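Local coordinates for Serine/threonine protein phosphatase Stp1 (Streptococcus agalactiae, PDB 2PK0) that removes phosphate from phosphoserine and phosphothreonine in proteins, as a magnesium-binding bacterial phosphatase of the PP2C family, at residues A119-S124 with I167-G172; D123-I128 with L136-H141. All coordinates share one frame; numbering follows the deposited sequence.

Contact 1: residues A119-S124 with I167-G172; sequences AHVGDS and ITQSIG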
loop_
_atom_site.group_PDB
_atom_site.type_symbol
_atom_site.label_atom_id
_atom_site.label_comp_id
_atom_site.label_asym_id
_atom_site.label_seq_id
_atom_site.Cartn_x
_atom_site.Cartn_y
_atom_site.Cartn_z
ATOM N N ALA A 119 -0.851 8.512 -2.044
ATOM C CA ALA A 119 0.498 8.560 -2.586
ATOM C C ALA A 119 0.998 7.118 -2.669
ATOM O O ALA A 119 0.751 6.336 -1.749
ATOM C CB ALA A 119 1.401 9.378 -1.688
ATOM N N HIS A 120 1.728 6.785 -3.738
ATOM C CA HIS A 120 2.096 5.390 -4.045
ATOM C C HIS A 120 3.512 5.272 -4.615
ATOM O O HIS A 120 3.859 5.988 -5.531
ATOM C CB HIS A 120 1.070 4.810 -5.022
ATOM C CG HIS A 120 1.604 3.746 -5.925
ATOM N ND1 HIS A 120 1.991 2.503 -5.469
ATOM C CD2 HIS A 120 1.774 3.724 -7.269
ATOM C CE1 HIS A 120 2.388 1.769 -6.493
ATOM N NE2 HIS A 120 2.272 2.486 -7.594
ATOM N N VAL A 121 4.320 4.377 -4.042
ATOM C CA VAL A 121 5.717 4.164 -4.403
ATOM C C VAL A 121 6.017 2.670 -4.274
ATOM O O VAL A 121 5.946 2.140 -3.179
ATOM C CB VAL A 121 6.686 4.856 -3.395
ATOM C CG1 VAL A 121 8.157 4.557 -3.754
ATOM C CG2 VAL A 121 6.472 6.342 -3.328
ATOM N N GLY A 122 6.353 1.987 -5.366
ATOM C CA GLY A 122 6.654 0.564 -5.301
ATOM C C GLY A 122 5.681 -0.351 -6.021
ATOM O O GLY A 122 5.055 0.040 -7.012
ATOM N N ASP A 123 5.568 -1.582 -5.527
ATOM C CA ASP A 123 4.678 -2.581 -6.119
ATOM C C ASP A 123 3.546 -3.006 -5.181
ATOM O O ASP A 123 2.886 -4.024 -5.390
ATOM C CB ASP A 123 5.459 -3.809 -6.618
ATOM C CG ASP A 123 6.230 -4.516 -5.516
ATOM O OD1 ASP A 123 6.337 -3.965 -4.392
ATOM O OD2 ASP A 123 6.740 -5.635 -5.776
ATOM N N SER A 124 3.331 -2.226 -4.134
ATOM C CA SER A 124 2.132 -2.376 -3.334
ATOM C C SER A 124 0.947 -1.850 -4.153
ATOM O O SER A 124 1.126 -1.151 -5.151
ATOM C CB SER A 124 2.277 -1.627 -2.017
ATOM O OG SER A 124 3.197 -2.260 -1.155
ATOM N N ILE A 167 11.791 -4.229 -8.579
ATOM C CA ILE A 167 11.249 -2.907 -8.285
ATOM C C ILE A 167 12.146 -1.781 -8.841
ATOM O O ILE A 167 13.380 -1.898 -8.853
ATOM C CB ILE A 167 10.992 -2.796 -6.770
ATOM C CG1 ILE A 167 9.797 -1.908 -6.477
ATOM C CG2 ILE A 167 12.245 -2.387 -5.986
ATOM C CD1 ILE A 167 9.348 -2.045 -5.056
ATOM N N THR A 168 11.531 -0.722 -9.360
ATOM C CA THR A 168 12.306 0.357 -9.983
ATOM C C THR A 168 12.450 1.608 -9.123
ATOM O O THR A 168 13.297 2.459 -9.411
ATOM C CB THR A 168 11.810 0.752 -11.410
ATOM O OG1 THR A 168 10.450 1.218 -11.380
ATOM C CG2 THR A 168 11.961 -0.402 -12.368
ATOM N N GLN A 169 11.618 1.729 -8.089
ATOM C CA GLN A 169 11.860 2.727 -7.047
ATOM C C GLN A 169 11.331 2.322 -5.680
ATOM O O GLN A 169 10.385 1.562 -5.571
ATOM C CB GLN A 169 11.351 4.110 -7.434
ATOM C CG GLN A 169 9.889 4.215 -7.614
ATOM C CD GLN A 169 9.481 5.631 -7.904
ATOM O OE1 GLN A 169 10.242 6.572 -7.660
ATOM N NE2 GLN A 169 8.283 5.800 -8.430
ATOM N N SER A 170 11.974 2.818 -4.637
ATOM C CA SER A 170 11.537 2.513 -3.297
ATOM C C SER A 170 11.964 3.681 -2.457
ATOM O O SER A 170 12.827 4.440 -2.861
ATOM C CB SER A 170 12.227 1.260 -2.777
ATOM O OG SER A 170 13.624 1.479 -2.650
ATOM N N ILE A 171 11.355 3.826 -1.292
ATOM C CA ILE A 171 11.765 4.837 -0.353
ATOM C C ILE A 171 13.020 4.351 0.329
ATOM O O ILE A 171 13.051 3.227 0.821
ATOM C CB ILE A 171 10.656 5.114 0.646
ATOM C CG1 ILE A 171 9.646 6.057 -0.006
ATOM C CG2 ILE A 171 11.209 5.715 1.954
ATOM C CD1 ILE A 171 8.376 6.167 0.756
ATOM N N GLY A 172 14.054 5.198 0.313
ATOM C CA GLY A 172 15.404 4.879 0.789
ATOM C C GLY A 172 16.428 4.755 -0.337
ATOM O O GLY A 172 17.410 4.024 -0.211
#

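Contact 2: residues D123-I128 with L136-H141; sequences DSRIGI and LLTSDH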
loop_
_atom_site.group_PDB
_atom_site.type_symbol
_atom_site.label_atom_id
_atom_site.label_comp_id
_atom_site.label_asym_id
_atom_site.label_seq_id
_atom_site.Cartn_x
_atom_site.Cartn_y
_atom_site.Cartn_z
ATOM N N ASP A 123 5.568 -1.582 -5.527
ATOM C CA ASP A 123 4.678 -2.581 -6.119
ATOM C C ASP A 123 3.546 -3.006 -5.181
ATOM O O ASP A 123 2.886 -4.024 -5.390
ATOM C CB ASP A 123 5.459 -3.809 -6.618
ATOM C CG ASP A 123 6.230 -4.516 -5.516
ATOM O OD1 ASP A 123 6.337 -3.965 -4.392
ATOM O OD2 ASP A 123 6.740 -5.635 -5.776
ATOM N N SER A 124 3.331 -2.226 -4.134
ATOM C CA SER A 124 2.132 -2.376 -3.334
ATOM C C SER A 124 0.947 -1.850 -4.153
ATOM O O SER A 124 1.126 -1.151 -5.151
ATOM C CB SER A 124 2.277 -1.627 -2.017
ATOM O OG SER A 124 3.197 -2.260 -1.155
ATOM N N ARG A 125 -0.268 -2.219 -3.787
ATOM C CA ARG A 125 -1.388 -1.876 -4.640
ATOM C C ARG A 125 -2.554 -1.295 -3.890
ATOM O O ARG A 125 -2.692 -1.493 -2.673
ATOM C CB ARG A 125 -1.863 -3.089 -5.407
ATOM C CG ARG A 125 -0.832 -3.657 -6.311
ATOM C CD ARG A 125 -1.471 -4.410 -7.394
ATOM N NE ARG A 125 -0.468 -4.927 -8.301
ATOM C CZ ARG A 125 -0.655 -6.005 -9.040
ATOM N NH1 ARG A 125 -1.807 -6.650 -8.942
ATOM N NH2 ARG A 125 0.309 -6.446 -9.839
ATOM N N ILE A 126 -3.368 -0.546 -4.638
ATOM C CA ILE A 126 -4.628 0.004 -4.169
ATOM C C ILE A 126 -5.694 -0.294 -5.209
ATOM O O ILE A 126 -5.497 -0.031 -6.409
ATOM C CB ILE A 126 -4.557 1.514 -4.001
ATOM C CG1 ILE A 126 -3.481 1.890 -2.986
ATOM C CG2 ILE A 126 -5.898 2.075 -3.576
ATOM C CD1 ILE A 126 -3.222 3.359 -2.962
ATOM N N GLY A 127 -6.816 -0.850 -4.755
ATOM C CA GLY A 127 -7.931 -1.099 -5.641
ATOM C C GLY A 127 -9.281 -0.775 -5.041
ATOM O O GLY A 127 -9.415 -0.617 -3.836
ATOM N N ILE A 128 -10.289 -0.672 -5.887
ATOM C CA ILE A 128 -11.649 -0.525 -5.409
ATOM C C ILE A 128 -12.440 -1.716 -5.888
ATOM O O ILE A 128 -12.328 -2.119 -7.042
ATOM C CB ILE A 128 -12.318 0.785 -5.915
ATOM C CG1 ILE A 128 -11.727 2.001 -5.211
ATOM C CG2 ILE A 128 -13.837 0.768 -5.688
ATOM C CD1 ILE A 128 -12.042 3.265 -5.915
ATOM N N LEU A 136 -8.242 -1.695 -10.474
ATOM C CA LEU A 136 -6.884 -1.329 -10.091
ATOM C C LEU A 136 -6.638 0.173 -10.236
ATOM O O LEU A 136 -6.947 0.760 -11.261
ATOM C CB LEU A 136 -5.873 -2.127 -10.914
ATOM C CG LEU A 136 -4.383 -1.820 -10.747
ATOM C CD1 LEU A 136 -3.883 -2.050 -9.309
ATOM C CD2 LEU A 136 -3.566 -2.610 -11.744
ATOM N N LEU A 137 -6.093 0.790 -9.194
ATOM C CA LEU A 137 -5.846 2.242 -9.183
ATOM C C LEU A 137 -4.380 2.661 -9.362
ATOM O O LEU A 137 -4.119 3.761 -9.816
ATOM C CB LEU A 137 -6.381 2.872 -7.891
ATOM C CG LEU A 137 -7.889 2.794 -7.658
ATOM C CD1 LEU A 137 -8.303 3.718 -6.497
ATOM C CD2 LEU A 137 -8.658 3.123 -8.945
ATOM N N THR A 138 -3.440 1.799 -8.977
ATOM C CA THR A 138 -2.017 2.108 -9.009
ATOM C C THR A 138 -1.323 1.297 -10.082
ATOM O O THR A 138 -1.857 0.322 -10.582
ATOM C CB THR A 138 -1.329 1.762 -7.687
ATOM O OG1 THR A 138 -1.604 0.397 -7.360
ATOM C CG2 THR A 138 -1.831 2.644 -6.565
ATOM N N SER A 139 -0.120 1.705 -10.441
ATOM C CA SER A 139 0.641 0.954 -11.411
ATOM C C SER A 139 1.941 0.564 -10.730
ATOM O O SER A 139 2.572 1.404 -10.100
ATOM C CB SER A 139 0.881 1.800 -12.665
ATOM O OG SER A 139 1.694 1.106 -13.597
ATOM N N ASP A 140 2.301 -0.715 -10.816
ATOM C CA ASP A 140 3.489 -1.233 -10.155
ATOM C C ASP A 140 4.723 -0.488 -10.678
ATOM O O ASP A 140 4.869 -0.322 -11.881
ATOM C CB ASP A 140 3.645 -2.741 -10.422
ATOM C CG ASP A 140 2.736 -3.619 -9.543
ATOM O OD1 ASP A 140 1.942 -3.071 -8.756
ATOM O OD2 ASP A 140 2.813 -4.872 -9.637
ATOM N N HIS A 141 5.590 -0.000 -9.794
ATOM C CA HIS A 141 6.854 0.539 -10.266
ATOM C C HIS A 141 7.838 -0.595 -10.415
ATOM O O HIS A 141 8.599 -0.899 -9.511
ATOM C CB HIS A 141 7.382 1.628 -9.345
ATOM C CG HIS A 141 6.458 2.792 -9.243
ATOM N ND1 HIS A 141 6.205 3.442 -8.058
ATOM C CD2 HIS A 141 5.685 3.393 -10.175
ATOM C CE1 HIS A 141 5.318 4.400 -8.264
ATOM N NE2 HIS A 141 4.988 4.394 -9.542
HETATM O O HOH W 1 2.724 -5.796 -7.098
#

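Contact 1: residues A119-S124 with I167-G172
V121 and G122, where strand 115-121 ends and turns into loop, lie against the irregular loop I167-I171, with the CA atoms of G122 and S170 5.6 Å apart. The touching parts run in nearly opposed directions, 148° apart, yet they meet by van der Waals packing and not by strand pairing. V121, a compact branched side chain suited to this strand end, holds CG1 anti to its backbone N (chi1 177°), which presents this methyl to the loop: it rests 4.0 Å from S170 CA and 4.3 Å from I171 CG1. The tip of I167 comes in at the other end, its CD1 3.8 Å from G122 CA. With its positive phi, G122 adopts a backbone conformation in which a side chain would collide with the preceding carbonyl, so glycine fits the turn. CD1 of I167 also reaches 3.6 Å from OD1 of D123, the two side chains crossing at about a right angle. I171 also touches I106 of strand 103-112 and I83 and I90 of helix 72-96, while the side-chain NE2 of Q169 hydrogen-bonds to E178 O. The V-G-D-S turn is a familiar PP2C sequence motif, here bordering the magnesium centre, with the D123 side chain about 6 Å from a bound magnesium ion.

Contact 2: residues D123-I128 with L136-H141
R125 and D140 join side-on through two hydrogen bonds of a salt bridge: NE gives to OD1 at 3.1 Å and NH2 to OD2 at 3.0 Å. Both acceptors lie near the guanidinium plane, but the carboxylate is turned 38° from it, and NH2 meets OD2 from above the carboxylate plane. Extended from CG to NE, the arginine is long enough to span the gap to the loop. The tight part lies around I126. Its carbonyl O accepts from L137 N at 3.0 Å, beside the antiparallel non-hydrogen-bonded pair of G127 and L136, while its N-H makes a weak bond to T138 OG1. The threonine serves both ways, since CG2 packs 3.9 Å from I126 CB. L137 puts CD1 3.8 Å from I128 CD1, extending the apolar patch of branched side chains. On the solvent side exposed L136 touches mainly through CD1, 3.9 Å from R125 CD. Near D123, one water donates to the backbone O of D123 and, at 2.7 Å, to D140 OD2. The salt bridge ties the loop to the start of strand 125-130, next to the metal-site turn, and the arginine would be expected to favour the charged form of D140, partly offsetting the nearby D123 carboxylate.

How the contacts relate
Both contacts start from the turn between strands 115-121 and 125-130, which belong to different sheets of the fold, and share D123 and S124. Contact 1 is the more buried, apolar packing of a strand end on a loop; contact 2, with twice the buried surface, grades from an apolar interior to a charged edge with an exposed residue. H141 links them: its backbone N lies 2.8 Å from G122 O in a probable hydrogen bond, and its ring stacks on H120. A second probable bond joins H120 NE2 to S139 O. Thus loops 136-141 and 167-172 both lie against one turn near the magnesium centre, one through polar bonds, the other through methyl contacts.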